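Local coordinates for protein Alpha/beta hydrolase (PDB 4R1D) that binds calcium and is probably a lipase effector of the H2 type VI secretion system, held in complex with Tli4, which probably restrains it, at residues Gly59-Asn64 against Val71-Asn76; Ala66-Val71 against Gln110-Asp115; Trp92-Arg97 against Gln303-Arg308; Ala101-Leu106 against Val313-Ala318. All blocks are in the same frame, centred on the assembly; numbering follows the deposited sequence.

Contact 1. Residues Gly59-Asn64 against Val71-Asn76; sequences GTNLRN and VWRPPN
Leu62 and Trp72 face each other as a hydrogen-bonded antiparallel pair in the hairpin of strands 62-64 and 70-72, and Val71 joins Trp72 opposite Leu62 in a classic beta bulge. Leu62 N donates to Trp72 O at 2.9 Å. Leu62 O is gripped twice, by Val71 N at 3.0 Å and by Trp72 N at 3.1 Å, both from the same face of its carbonyl plane; the bond from Trp72 N is the more bent, with 139° at the hydrogen. Leu62 and Trp72 send their side chains to one face of the sheet, CB against CB at 3.8 Å, with Val71 CG2 also on Leu62 CB. With CG anti to the backbone N (chi1 -170°), the Trp72 indole brings its CD1 edge to within 3.3 Å of Thr60 O, near the ring plane. Its NE1 donates to Met58 O, and Trp211 meets the ring edge-to-face. Asn61 approaches Arg73 and Pro74 at a slant, amide and guanidinium planes 40° apart, and its OD1 lies 3.3 Å from Arg73 CG. Asn61 ND2 bonds Gly137 O, and Arg73 NH2 makes a salt bridge to Asp114. A water donates both to Asn61 OD1 and, at 2.8 Å, to Pro74 O.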
loop_
_atom_site.group_PDB
_atom_site.type_symbol
_atom_site.label_atom_id
_atom_site.label_comp_id
_atom_site.label_asym_id
_atom_site.label_seq_id
_atom_site.Cartn_x
_atom_site.Cartn_y
_atom_site.Cartn_z
ATOM N N GLY A 59 -4.915 0.222 -3.863
ATOM C CA GLY A 59 -5.484 -0.262 -5.113
ATOM C C GLY A 59 -4.558 -1.075 -6.000
ATOM O O GLY A 59 -5.008 -1.689 -6.974
ATOM N N THR A 60 -3.275 -1.095 -5.648
ATOM C CA THR A 60 -2.252 -1.736 -6.469
ATOM C C THR A 60 -1.717 -2.983 -5.775
ATOM O O THR A 60 -1.411 -2.953 -4.589
ATOM C CB THR A 60 -1.082 -0.757 -6.774
ATOM O OG1 THR A 60 -1.585 0.410 -7.456
ATOM C CG2 THR A 60 0.022 -1.421 -7.630
ATOM N N ASN A 61 -1.614 -4.071 -6.527
ATOM C CA ASN A 61 -1.022 -5.314 -6.022
ATOM C C ASN A 61 0.443 -5.140 -5.674
ATOM O O ASN A 61 1.163 -4.454 -6.398
ATOM C CB ASN A 61 -1.138 -6.402 -7.087
ATOM C CG ASN A 61 -2.572 -6.661 -7.502
ATOM O OD1 ASN A 61 -3.479 -6.679 -6.669
ATOM N ND2 ASN A 61 -2.784 -6.872 -8.805
ATOM N N LEU A 62 0.897 -5.789 -4.598
ATOM C CA LEU A 62 2.288 -5.669 -4.163
ATOM C C LEU A 62 2.883 -7.033 -3.879
ATOM O O LEU A 62 2.183 -7.954 -3.446
ATOM C CB LEU A 62 2.399 -4.849 -2.869
ATOM C CG LEU A 62 1.715 -3.485 -2.870
ATOM C CD1 LEU A 62 1.776 -2.893 -1.469
ATOM C CD2 LEU A 62 2.368 -2.555 -3.898
ATOM N N ARG A 63 4.182 -7.136 -4.104
ATOM C CA ARG A 63 4.927 -8.320 -3.734
ATOM C C ARG A 63 6.153 -7.891 -2.959
ATOM O O ARG A 63 6.592 -6.748 -3.066
ATOM C CB ARG A 63 5.329 -9.101 -4.987
ATOM C CG ARG A 63 6.263 -8.324 -5.906
ATOM C CD ARG A 63 6.466 -9.068 -7.219
ATOM N NE ARG A 63 7.394 -8.348 -8.088
ATOM C CZ ARG A 63 7.360 -8.395 -9.415
ATOM N NH1 ARG A 63 6.419 -9.105 -10.031
ATOM N NH2 ARG A 63 8.244 -7.714 -10.122
ATOM N N ASN A 64 6.715 -8.809 -2.179
ATOM C CA ASN A 64 7.939 -8.498 -1.439
ATOM C C ASN A 64 9.067 -8.233 -2.441
ATOM O O ASN A 64 9.254 -8.989 -3.386
ATOM C CB ASN A 64 8.293 -9.649 -0.478
ATOM C CG ASN A 64 9.581 -9.397 0.303
ATOM O OD1 ASN A 64 10.680 -9.590 -0.223
ATOM N ND2 ASN A 64 9.451 -8.991 1.582
ATOM N N VAL A 71 2.191 -10.099 -1.319
ATOM C CA VAL A 71 1.843 -9.619 0.016
ATOM C C VAL A 71 0.588 -8.748 0.015
ATOM O O VAL A 71 0.082 -8.393 1.073
ATOM C CB VAL A 71 2.996 -8.809 0.654
ATOM C CG1 VAL A 71 4.221 -9.704 0.879
ATOM C CG2 VAL A 71 3.349 -7.636 -0.224
ATOM N N TRP A 72 0.100 -8.380 -1.165
ATOM C CA TRP A 72 -1.105 -7.538 -1.247
ATOM C C TRP A 72 -1.799 -7.781 -2.576
ATOM O O TRP A 72 -1.219 -7.533 -3.625
ATOM C CB TRP A 72 -0.775 -6.051 -1.137
ATOM C CG TRP A 72 -2.018 -5.221 -0.988
ATOM C CD1 TRP A 72 -2.583 -4.384 -1.915
ATOM C CD2 TRP A 72 -2.871 -5.184 0.160
ATOM N NE1 TRP A 72 -3.742 -3.819 -1.400
ATOM C CE2 TRP A 72 -3.935 -4.300 -0.127
ATOM C CE3 TRP A 72 -2.835 -5.814 1.407
ATOM C CZ2 TRP A 72 -4.943 -4.024 0.796
ATOM C CZ3 TRP A 72 -3.837 -5.534 2.326
ATOM C CH2 TRP A 72 -4.875 -4.655 2.018
ATOM N N ARG A 73 -3.023 -8.291 -2.510
ATOM C CA ARG A 73 -3.819 -8.554 -3.698
ATOM C C ARG A 73 -5.306 -8.509 -3.353
ATOM O O ARG A 73 -5.965 -9.540 -3.148
ATOM C CB ARG A 73 -3.425 -9.867 -4.355
ATOM C CG ARG A 73 -3.705 -9.864 -5.850
ATOM C CD ARG A 73 -3.158 -11.102 -6.523
ATOM N NE ARG A 73 -1.759 -10.987 -6.935
ATOM C CZ ARG A 73 -1.221 -11.795 -7.840
ATOM N NH1 ARG A 73 -1.987 -12.720 -8.404
ATOM N NH2 ARG A 73 0.049 -11.673 -8.201
ATOM N N PRO A 74 -5.827 -7.284 -3.284
ATOM C CA PRO A 74 -7.190 -6.907 -2.906
ATOM C C PRO A 74 -8.210 -7.462 -3.888
ATOM O O PRO A 74 -7.875 -7.713 -5.043
ATOM C CB PRO A 74 -7.153 -5.381 -2.979
ATOM C CG PRO A 74 -6.055 -5.076 -3.966
ATOM C CD PRO A 74 -5.015 -6.121 -3.672
ATOM N N PRO A 75 -9.453 -7.657 -3.435
ATOM C CA PRO A 75 -9.973 -7.341 -2.097
ATOM C C PRO A 75 -9.599 -8.396 -1.072
ATOM O O PRO A 75 -9.445 -9.571 -1.421
ATOM C CB PRO A 75 -11.488 -7.377 -2.311
ATOM C CG PRO A 75 -11.664 -8.419 -3.362
ATOM C CD PRO A 75 -10.496 -8.230 -4.304
ATOM N N ASN A 76 -9.473 -7.979 0.188
ATOM C CA ASN A 76 -9.115 -8.897 1.268
ATOM C C ASN A 76 -10.139 -8.889 2.399
ATOM O O ASN A 76 -9.883 -9.441 3.473
ATOM C CB ASN A 76 -7.730 -8.545 1.831
ATOM C CG ASN A 76 -7.716 -7.203 2.551
ATOM O OD1 ASN A 76 -8.452 -6.287 2.187
ATOM N ND2 ASN A 76 -6.884 -7.084 3.575
HETATM O O HOH W 1 -5.936 -7.010 -6.994
#

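Contact 2. Residues Ala66-Val71 against Gln110-Asp115; sequences ADKSEV and QVEVDD
Glu70 and Asp114 mark the nearest backbone approach, CA to CA 7.7 Å, between segments that run at 99° to each other and share no direct backbone hydrogen bond. The charged contact is the salt bridge from Lys68 NZ to Glu112 OE2, 2.8 Å long. A bend at chi2 (-57°) turns the lysine tip toward Glu112, and NZ meets OE2 from above the carboxylate, 37° out of plane; Lys68 CD also lies 3.6 Å from Glu112 OE2. Arg63 NE holds the same oxygen, and NZ also bonds Lys65 O, so both charges have second partners. Further along, the carboxylates of Glu70 and Asp114 come close, OE2 to OD2 4.5 Å, their planes turned by roughly half a right angle. A shared water donating to both oxygens, Arg73 on Asp114 and Arg177 of the partner chain on Glu70 probably offset the like charges. The apolar touch is Val71 CG2 on Val111 CG1 at 4.0 Å. Ser69 N donates to Asp67 OD1, an Asx turn within the hairpin loop. Such contacts across a middle strand belong to a three-stranded antiparallel sheet, here with strands 70-72 and 111-113 flanking strand 62-64.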
loop_
_atom_site.group_PDB
_atom_site.type_symbol
_atom_site.label_atom_id
_atom_site.label_comp_id
_atom_site.label_asym_id
_atom_site.label_seq_id
_atom_site.Cartn_x
_atom_site.Cartn_y
_atom_site.Cartn_z
ATOM N N ALA A 66 12.325 -8.311 -2.248
ATOM C CA ALA A 66 13.429 -9.279 -2.265
ATOM C C ALA A 66 13.004 -10.663 -2.721
ATOM O O ALA A 66 13.696 -11.288 -3.528
ATOM C CB ALA A 66 14.098 -9.371 -0.892
ATOM N N ASP A 67 11.886 -11.159 -2.192
ATOM C CA ASP A 67 11.544 -12.572 -2.403
ATOM C C ASP A 67 10.473 -12.809 -3.454
ATOM O O ASP A 67 10.257 -13.945 -3.876
ATOM C CB ASP A 67 11.230 -13.302 -1.076
ATOM C CG ASP A 67 9.984 -12.777 -0.368
ATOM O OD1 ASP A 67 8.910 -12.745 -0.989
ATOM O OD2 ASP A 67 10.081 -12.437 0.834
ATOM N N LYS A 68 9.815 -11.722 -3.863
ATOM C CA LYS A 68 8.835 -11.713 -4.949
ATOM C C LYS A 68 7.489 -12.385 -4.647
ATOM O O LYS A 68 6.639 -12.500 -5.539
ATOM C CB LYS A 68 9.444 -12.261 -6.259
ATOM C CG LYS A 68 10.814 -11.698 -6.607
ATOM C CD LYS A 68 10.790 -10.163 -6.719
ATOM C CE LYS A 68 12.125 -9.612 -7.160
ATOM N NZ LYS A 68 12.088 -8.122 -7.200
ATOM N N SER A 69 7.274 -12.813 -3.405
ATOM C CA SER A 69 6.003 -13.442 -3.058
ATOM C C SER A 69 4.931 -12.373 -2.885
ATOM O O SER A 69 5.246 -11.212 -2.594
ATOM C CB SER A 69 6.117 -14.315 -1.802
ATOM O OG SER A 69 4.949 -15.120 -1.648
ATOM N N GLU A 70 3.676 -12.755 -3.097
ATOM C CA GLU A 70 2.558 -11.807 -3.039
ATOM C C GLU A 70 2.250 -11.403 -1.595
ATOM O O GLU A 70 2.061 -12.266 -0.743
ATOM C CB GLU A 70 1.310 -12.435 -3.665
ATOM C CG GLU A 70 1.415 -12.767 -5.149
ATOM C CD GLU A 70 2.169 -14.061 -5.440
ATOM O OE1 GLU A 70 2.532 -14.774 -4.482
ATOM O OE2 GLU A 70 2.390 -14.365 -6.635
ATOM N N VAL A 71 2.191 -10.099 -1.319
ATOM C CA VAL A 71 1.843 -9.619 0.016
ATOM C C VAL A 71 0.588 -8.748 0.015
ATOM O O VAL A 71 0.082 -8.393 1.073
ATOM C CB VAL A 71 2.996 -8.809 0.654
ATOM C CG1 VAL A 71 4.221 -9.704 0.879
ATOM C CG2 VAL A 71 3.349 -7.636 -0.224
ATOM N N GLN A 110 10.097 -2.243 1.440
ATOM C CA GLN A 110 10.343 -3.662 1.239
ATOM C C GLN A 110 9.322 -4.324 0.315
ATOM O O GLN A 110 9.288 -5.549 0.201
ATOM C CB GLN A 110 10.412 -4.383 2.587
ATOM C CG GLN A 110 11.591 -3.875 3.435
ATOM C CD GLN A 110 11.640 -4.469 4.826
ATOM O OE1 GLN A 110 10.912 -5.404 5.144
ATOM N NE2 GLN A 110 12.484 -3.898 5.677
ATOM N N VAL A 111 8.502 -3.506 -0.351
ATOM C CA VAL A 111 7.540 -4.014 -1.318
ATOM C C VAL A 111 7.713 -3.336 -2.672
ATOM O O VAL A 111 8.359 -2.310 -2.771
ATOM C CB VAL A 111 6.065 -3.797 -0.855
ATOM C CG1 VAL A 111 5.784 -4.541 0.459
ATOM C CG2 VAL A 111 5.725 -2.294 -0.754
ATOM N N GLU A 112 7.120 -3.921 -3.710
ATOM C CA GLU A 112 7.096 -3.299 -5.040
ATOM C C GLU A 112 5.826 -3.685 -5.790
ATOM O O GLU A 112 5.174 -4.679 -5.471
ATOM C CB GLU A 112 8.323 -3.710 -5.865
ATOM C CG GLU A 112 8.378 -5.199 -6.152
ATOM C CD GLU A 112 9.601 -5.627 -6.966
ATOM O OE1 GLU A 112 10.539 -4.823 -7.129
ATOM O OE2 GLU A 112 9.609 -6.785 -7.430
ATOM N N VAL A 113 5.449 -2.873 -6.768
ATOM C CA VAL A 113 4.304 -3.195 -7.610
ATOM C C VAL A 113 4.406 -4.597 -8.205
ATOM O O VAL A 113 5.472 -5.004 -8.672
ATOM C CB VAL A 113 4.168 -2.191 -8.752
ATOM C CG1 VAL A 113 3.064 -2.624 -9.717
ATOM C CG2 VAL A 113 3.905 -0.802 -8.181
ATOM N N ASP A 114 3.291 -5.323 -8.173
ATOM C CA ASP A 114 3.179 -6.662 -8.754
ATOM C C ASP A 114 2.194 -6.581 -9.912
ATOM O O ASP A 114 1.006 -6.352 -9.697
ATOM C CB ASP A 114 2.671 -7.661 -7.702
ATOM C CG ASP A 114 2.496 -9.078 -8.255
ATOM O OD1 ASP A 114 2.832 -9.322 -9.436
ATOM O OD2 ASP A 114 2.033 -9.962 -7.494
ATOM N N ASP A 115 2.690 -6.769 -11.133
ATOM C CA ASP A 115 1.850 -6.651 -12.320
ATOM C C ASP A 115 1.238 -7.970 -12.779
ATOM O O ASP A 115 0.669 -8.050 -13.872
ATOM C CB ASP A 115 2.617 -5.983 -13.472
ATOM C CG ASP A 115 3.733 -6.849 -14.024
ATOM O OD1 ASP A 115 4.016 -7.925 -13.442
ATOM O OD2 ASP A 115 4.327 -6.445 -15.054
HETATM O O HOH W 2 11.869 -6.783 0.628
HETATM O O HOH W 3 3.060 -12.567 -8.472
#

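Contact 3. Residues Trp92-Arg97 against Gln303-Arg308; sequences WTWAWR and QVVLGR
Trp94 drives its six-membered ring against the backbone of Val305, Leu306 and Gly307, joining the end of helix 84-95, where the turn widens to pi type, to the loop between helices 289-296 and 310-317 of this alpha/beta hydrolase. The tight part lies at the far rim of the indole. CZ2 is 3.4 Å from Leu306 C, and CH2 is equally close to Leu306 O, which sits at the ring edge in its plane. Val305 O instead lies over one face, offset toward the rim; this carbonyl also accepts from Asn76 ND2. The indole reaches the loop because CG is anti to the backbone N (chi1 -176°). Gly307 N is 3.7 Å from Trp94 CZ2, and at the backbone angles of Gly307 a side chain would run into the preceding carbonyl oxygen. Side-chain contact is looser: Val305 crosses the indole at about a right angle, its CG2 4.1 Å from Trp94 NE1, and Leu306 CD2 is 4.3 Å from Trp94 CH2. Arg102 adds a cation-pi contact to the ring. Away from the loop, Trp92, Trp96 and Arg97 meet the partner chain: Trp92 on its Ala262, Trp96 on its Met242, Arg97 in a salt bridge to its Glu179. Trp96 NE1 stands over the centre of one face of the Arg97 guanidinium, the two planes tilted against each other, and makes a weak bond to Trp92 O, 2.9 Å long and bent to 124°.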
loop_
_atom_site.group_PDB
_atom_site.type_symbol
_atom_site.label_atom_id
_atom_site.label_comp_id
_atom_site.label_asym_id
_atom_site.label_seq_id
_atom_site.Cartn_x
_atom_site.Cartn_y
_atom_site.Cartn_z
ATOM N N TRP A 92 -4.288 -15.995 1.089
ATOM C CA TRP A 92 -2.842 -16.081 0.920
ATOM C C TRP A 92 -2.105 -14.792 1.260
ATOM O O TRP A 92 -1.000 -14.822 1.803
ATOM C CB TRP A 92 -2.532 -16.445 -0.524
ATOM C CG TRP A 92 -1.081 -16.468 -0.868
ATOM C CD1 TRP A 92 -0.437 -15.624 -1.717
ATOM C CD2 TRP A 92 -0.089 -17.389 -0.388
ATOM N NE1 TRP A 92 0.892 -15.960 -1.806
ATOM C CE2 TRP A 92 1.134 -17.037 -0.997
ATOM C CE3 TRP A 92 -0.115 -18.468 0.500
ATOM C CZ2 TRP A 92 2.320 -17.730 -0.757
ATOM C CZ3 TRP A 92 1.066 -19.154 0.745
ATOM C CH2 TRP A 92 2.267 -18.784 0.116
ATOM N N THR A 93 -2.697 -13.655 0.901
ATOM C CA THR A 93 -2.023 -12.383 1.128
ATOM C C THR A 93 -2.296 -11.805 2.514
ATOM O O THR A 93 -1.506 -11.009 3.015
ATOM C CB THR A 93 -2.427 -11.315 0.088
ATOM O OG1 THR A 93 -3.847 -11.131 0.120
ATOM C CG2 THR A 93 -1.977 -11.734 -1.303
ATOM N N TRP A 94 -3.397 -12.197 3.141
ATOM C CA TRP A 94 -3.832 -11.462 4.325
ATOM C C TRP A 94 -4.303 -12.317 5.501
ATOM O O TRP A 94 -3.763 -12.224 6.609
ATOM C CB TRP A 94 -4.921 -10.457 3.917
ATOM C CG TRP A 94 -5.387 -9.573 5.018
ATOM C CD1 TRP A 94 -6.568 -9.654 5.683
ATOM C CD2 TRP A 94 -4.683 -8.454 5.580
ATOM N NE1 TRP A 94 -6.648 -8.666 6.637
ATOM C CE2 TRP A 94 -5.511 -7.904 6.583
ATOM C CE3 TRP A 94 -3.448 -7.856 5.323
ATOM C CZ2 TRP A 94 -5.135 -6.797 7.337
ATOM C CZ3 TRP A 94 -3.078 -6.751 6.075
ATOM C CH2 TRP A 94 -3.922 -6.240 7.071
ATOM N N ALA A 95 -5.317 -13.134 5.261
ATOM C CA ALA A 95 -5.965 -13.881 6.324
ATOM C C ALA A 95 -5.002 -14.748 7.135
ATOM O O ALA A 95 -5.138 -14.829 8.357
ATOM C CB ALA A 95 -7.112 -14.718 5.768
ATOM N N TRP A 96 -4.034 -15.389 6.479
ATOM C CA TRP A 96 -3.125 -16.286 7.211
ATOM C C TRP A 96 -1.899 -15.586 7.778
ATOM O O TRP A 96 -1.094 -16.213 8.479
ATOM C CB TRP A 96 -2.688 -17.487 6.349
ATOM C CG TRP A 96 -1.456 -17.289 5.483
ATOM C CD1 TRP A 96 -1.348 -16.499 4.373
ATOM C CD2 TRP A 96 -0.182 -17.952 5.622
ATOM N NE1 TRP A 96 -0.088 -16.607 3.831
ATOM C CE2 TRP A 96 0.642 -17.499 4.573
ATOM C CE3 TRP A 96 0.336 -18.882 6.530
ATOM C CZ2 TRP A 96 1.963 -17.937 4.410
ATOM C CZ3 TRP A 96 1.655 -19.319 6.366
ATOM C CH2 TRP A 96 2.451 -18.841 5.318
ATOM N N ARG A 97 -1.763 -14.296 7.474
ATOM C CA ARG A 97 -0.645 -13.501 7.985
ATOM C C ARG A 97 -0.961 -12.995 9.383
ATOM O O ARG A 97 -1.930 -12.251 9.561
ATOM C CB ARG A 97 -0.409 -12.284 7.087
ATOM C CG ARG A 97 -0.254 -12.601 5.598
ATOM C CD ARG A 97 1.089 -13.224 5.309
ATOM N NE ARG A 97 1.361 -13.301 3.873
ATOM C CZ ARG A 97 2.358 -14.009 3.346
ATOM N NH1 ARG A 97 3.179 -14.690 4.143
ATOM N NH2 ARG A 97 2.549 -14.017 2.027
ATOM N N GLN A 303 -14.429 -3.847 1.553
ATOM C CA GLN A 303 -13.784 -4.780 0.630
ATOM C C GLN A 303 -12.287 -4.843 0.848
ATOM O O GLN A 303 -11.659 -5.887 0.634
ATOM C CB GLN A 303 -14.000 -4.353 -0.820
ATOM C CG GLN A 303 -15.416 -4.291 -1.275
ATOM C CD GLN A 303 -15.479 -4.160 -2.771
ATOM O OE1 GLN A 303 -14.893 -4.970 -3.495
ATOM N NE2 GLN A 303 -16.152 -3.122 -3.249
ATOM N N VAL A 304 -11.698 -3.704 1.208
ATOM C CA VAL A 304 -10.259 -3.635 1.391
ATOM C C VAL A 304 -9.956 -3.063 2.763
ATOM O O VAL A 304 -10.446 -1.988 3.111
ATOM C CB VAL A 304 -9.615 -2.787 0.303
ATOM C CG1 VAL A 304 -8.121 -2.931 0.355
ATOM C CG2 VAL A 304 -10.136 -3.233 -1.058
ATOM N N VAL A 305 -9.162 -3.794 3.541
ATOM C CA VAL A 305 -8.957 -3.463 4.944
ATOM C C VAL A 305 -7.508 -3.661 5.362
ATOM O O VAL A 305 -6.792 -4.437 4.746
ATOM C CB VAL A 305 -9.865 -4.323 5.854
ATOM C CG1 VAL A 305 -11.334 -4.143 5.476
ATOM C CG2 VAL A 305 -9.471 -5.796 5.780
ATOM N N LEU A 306 -7.083 -2.961 6.413
ATOM C CA LEU A 306 -5.772 -3.198 7.005
ATOM C C LEU A 306 -5.890 -3.699 8.444
ATOM O O LEU A 306 -4.910 -3.731 9.181
ATOM C CB LEU A 306 -4.913 -1.934 6.948
ATOM C CG LEU A 306 -4.559 -1.452 5.544
ATOM C CD1 LEU A 306 -3.806 -0.131 5.585
ATOM C CD2 LEU A 306 -3.709 -2.520 4.849
ATOM N N GLY A 307 -7.092 -4.094 8.839
ATOM C CA GLY A 307 -7.283 -4.671 10.156
ATOM C C GLY A 307 -8.702 -4.539 10.670
ATOM O O GLY A 307 -9.488 -3.735 10.161
ATOM N N ARG A 308 -9.020 -5.341 11.685
ATOM C CA ARG A 308 -10.375 -5.394 12.233
ATOM C C ARG A 308 -10.476 -4.744 13.607
ATOM O O ARG A 308 -11.541 -4.754 14.224
ATOM C CB ARG A 308 -10.838 -6.839 12.336
ATOM C CG ARG A 308 -10.955 -7.522 11.002
ATOM C CD ARG A 308 -11.949 -6.800 10.123
ATOM N NE ARG A 308 -12.181 -7.544 8.894
ATOM C CZ ARG A 308 -12.918 -7.104 7.886
ATOM N NH1 ARG A 308 -13.503 -5.915 7.959
ATOM N NH2 ARG A 308 -13.066 -7.860 6.807
#

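Contact 4. Residues Ala101-Leu106 against Val313-Ala318; sequences ARQELL and VTAIVA
Arg102 touches Ile316 through its aliphatic root alone, CB to CD1 4.1 Å; beyond that the extended chain leaves the contact, and NH2 bonds Trp94 O. Gln103, whose CA comes within 5.4 Å of that of Ile316, supplies the polar link. Its chain stretches out with CG opposite the backbone N (chi1 180°), and NE2 donates to Ala315 O at 2.9 Å. The bond is nearly straight, 174° at the hydrogen, and the acceptor lies in the amide plane, though the carbonyl is met well to its side, at a C=O...N angle of 115°. NE2 also donates to Tyr386 O, while OE1 accepts from Met389 N, so three bonds fix the amide's rotation. Leu106, just past the helix, closes the apolar part: its CD1 packs on Ile316 CD1 at 3.8 Å. A water donates to Leu106 O and Ile316 O, 2.8 Å from each. Helices 99-105 and 310-317 thus pack side by side, a helix-helix contact outside the parallel sheet of the alpha/beta hydrolase, with a glutamine bonding a backbone carbonyl of the neighbouring helix.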
loop_
_atom_site.group_PDB
_atom_site.type_symbol
_atom_site.label_atom_id
_atom_site.label_comp_id
_atom_site.label_asym_id
_atom_site.label_seq_id
_atom_site.Cartn_x
_atom_site.Cartn_y
_atom_site.Cartn_z
ATOM N N ALA A 101 3.710 -10.466 11.255
ATOM C CA ALA A 101 4.040 -10.704 9.848
ATOM C C ALA A 101 3.501 -9.573 8.966
ATOM O O ALA A 101 4.204 -9.081 8.071
ATOM C CB ALA A 101 3.493 -12.047 9.388
ATOM N N ARG A 102 2.266 -9.145 9.223
ATOM C CA ARG A 102 1.662 -8.095 8.395
ATOM C C ARG A 102 2.452 -6.816 8.471
ATOM O O ARG A 102 2.633 -6.139 7.467
ATOM C CB ARG A 102 0.216 -7.802 8.809
ATOM C CG ARG A 102 -0.746 -8.929 8.500
ATOM C CD ARG A 102 -2.112 -8.643 9.116
ATOM N NE ARG A 102 -3.067 -9.686 8.776
ATOM C CZ ARG A 102 -4.315 -9.720 9.223
ATOM N NH1 ARG A 102 -4.752 -8.759 10.020
ATOM N NH2 ARG A 102 -5.125 -10.705 8.865
ATOM N N GLN A 103 2.906 -6.479 9.674
ATOM C CA GLN A 103 3.681 -5.270 9.875
ATOM C C GLN A 103 5.025 -5.344 9.158
ATOM O O GLN A 103 5.516 -4.354 8.626
ATOM C CB GLN A 103 3.901 -5.030 11.366
ATOM C CG GLN A 103 4.706 -3.793 11.651
ATOM C CD GLN A 103 4.694 -3.432 13.117
ATOM O OE1 GLN A 103 5.370 -4.066 13.921
ATOM N NE2 GLN A 103 3.914 -2.411 13.474
ATOM N N GLU A 104 5.617 -6.532 9.135
ATOM C CA GLU A 104 6.873 -6.726 8.420
ATOM C C GLU A 104 6.701 -6.714 6.914
ATOM O O GLU A 104 7.546 -6.187 6.194
ATOM C CB GLU A 104 7.503 -8.056 8.814
ATOM C CG GLU A 104 7.879 -8.126 10.250
ATOM C CD GLU A 104 8.159 -9.553 10.728
ATOM O OE1 GLU A 104 7.838 -10.551 10.018
ATOM O OE2 GLU A 104 8.699 -9.666 11.845
ATOM N N LEU A 105 5.633 -7.327 6.428
ATOM C CA LEU A 105 5.494 -7.502 4.987
ATOM C C LEU A 105 4.881 -6.289 4.277
ATOM O O LEU A 105 5.118 -6.084 3.093
ATOM C CB LEU A 105 4.676 -8.749 4.691
ATOM C CG LEU A 105 5.333 -10.040 5.202
ATOM C CD1 LEU A 105 4.371 -11.205 5.129
ATOM C CD2 LEU A 105 6.616 -10.333 4.404
ATOM N N LEU A 106 4.090 -5.499 4.990
ATOM C CA LEU A 106 3.505 -4.294 4.387
ATOM C C LEU A 106 4.318 -3.083 4.828
ATOM O O LEU A 106 3.817 -2.164 5.485
ATOM C CB LEU A 106 2.014 -4.164 4.731
ATOM C CG LEU A 106 1.128 -5.283 4.152
ATOM C CD1 LEU A 106 -0.307 -5.200 4.671
ATOM C CD2 LEU A 106 1.148 -5.294 2.611
ATOM N N VAL A 313 -4.841 -2.112 12.460
ATOM C CA VAL A 313 -4.724 -1.044 11.481
ATOM C C VAL A 313 -3.542 -0.165 11.817
ATOM O O VAL A 313 -2.759 0.201 10.948
ATOM C CB VAL A 313 -5.986 -0.174 11.455
ATOM C CG1 VAL A 313 -5.788 1.002 10.490
ATOM C CG2 VAL A 313 -7.190 -1.009 11.048
ATOM N N THR A 314 -3.421 0.184 13.095
ATOM C CA THR A 314 -2.376 1.096 13.527
ATOM C C THR A 314 -0.978 0.534 13.251
ATOM O O THR A 314 -0.084 1.274 12.875
ATOM C CB THR A 314 -2.550 1.436 15.018
ATOM O OG1 THR A 314 -3.765 2.185 15.180
ATOM C CG2 THR A 314 -1.381 2.267 15.519
ATOM N N ALA A 315 -0.813 -0.775 13.411
ATOM C CA ALA A 315 0.480 -1.416 13.176
ATOM C C ALA A 315 0.992 -1.194 11.756
ATOM O O ALA A 315 2.195 -1.105 11.529
ATOM C CB ALA A 315 0.395 -2.915 13.459
ATOM N N ILE A 316 0.072 -1.151 10.802
ATOM C CA ILE A 316 0.452 -0.910 9.413
ATOM C C ILE A 316 0.449 0.585 9.050
ATOM O O ILE A 316 1.467 1.133 8.591
ATOM C CB ILE A 316 -0.436 -1.737 8.472
ATOM C CG1 ILE A 316 -0.362 -3.213 8.861
ATOM C CG2 ILE A 316 -0.014 -1.538 7.017
ATOM C CD1 ILE A 316 -1.377 -4.074 8.147
ATOM N N VAL A 317 -0.672 1.256 9.295
ATOM C CA VAL A 317 -0.839 2.623 8.833
ATOM C C VAL A 317 0.152 3.591 9.476
ATOM O O VAL A 317 0.685 4.467 8.809
ATOM C CB VAL A 317 -2.294 3.107 9.067
ATOM C CG1 VAL A 317 -2.446 4.580 8.707
ATOM C CG2 VAL A 317 -3.261 2.250 8.246
ATOM N N ALA A 318 0.410 3.431 10.773
ATOM C CA ALA A 318 1.247 4.390 11.493
ATOM C C ALA A 318 2.705 4.321 11.061
ATOM O O ALA A 318 3.503 5.180 11.427
ATOM C CB ALA A 318 1.118 4.209 13.034
HETATM O O HOH W 4 3.599 0.001 7.235
#

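Contacts 1 and 2 lie in one three-stranded sheet and share Val71: the first pairs neighbouring strands through backbone bonds, the second joins the two outer strands by charges and water, with Arg63 and Arg73 of the first in salt bridges to Glu112 and Asp114 of the second. Contact 3 lays an indole against loop backbone; contact 4 combines a leucine-isoleucine contact with one nearly straight hydrogen bond from a glutamine side-chain amide to a backbone carbonyl. The touching residues of contact 3 are all buried; contacts 1, 2 and 4 include partly exposed ones. All lie away from the calcium site. Asn76 links contact 1 to contact 3, and Trp94 meets Leu106 and Ile316 of contact 4, so small sheet and helices pack together, partly covered by the partner chain.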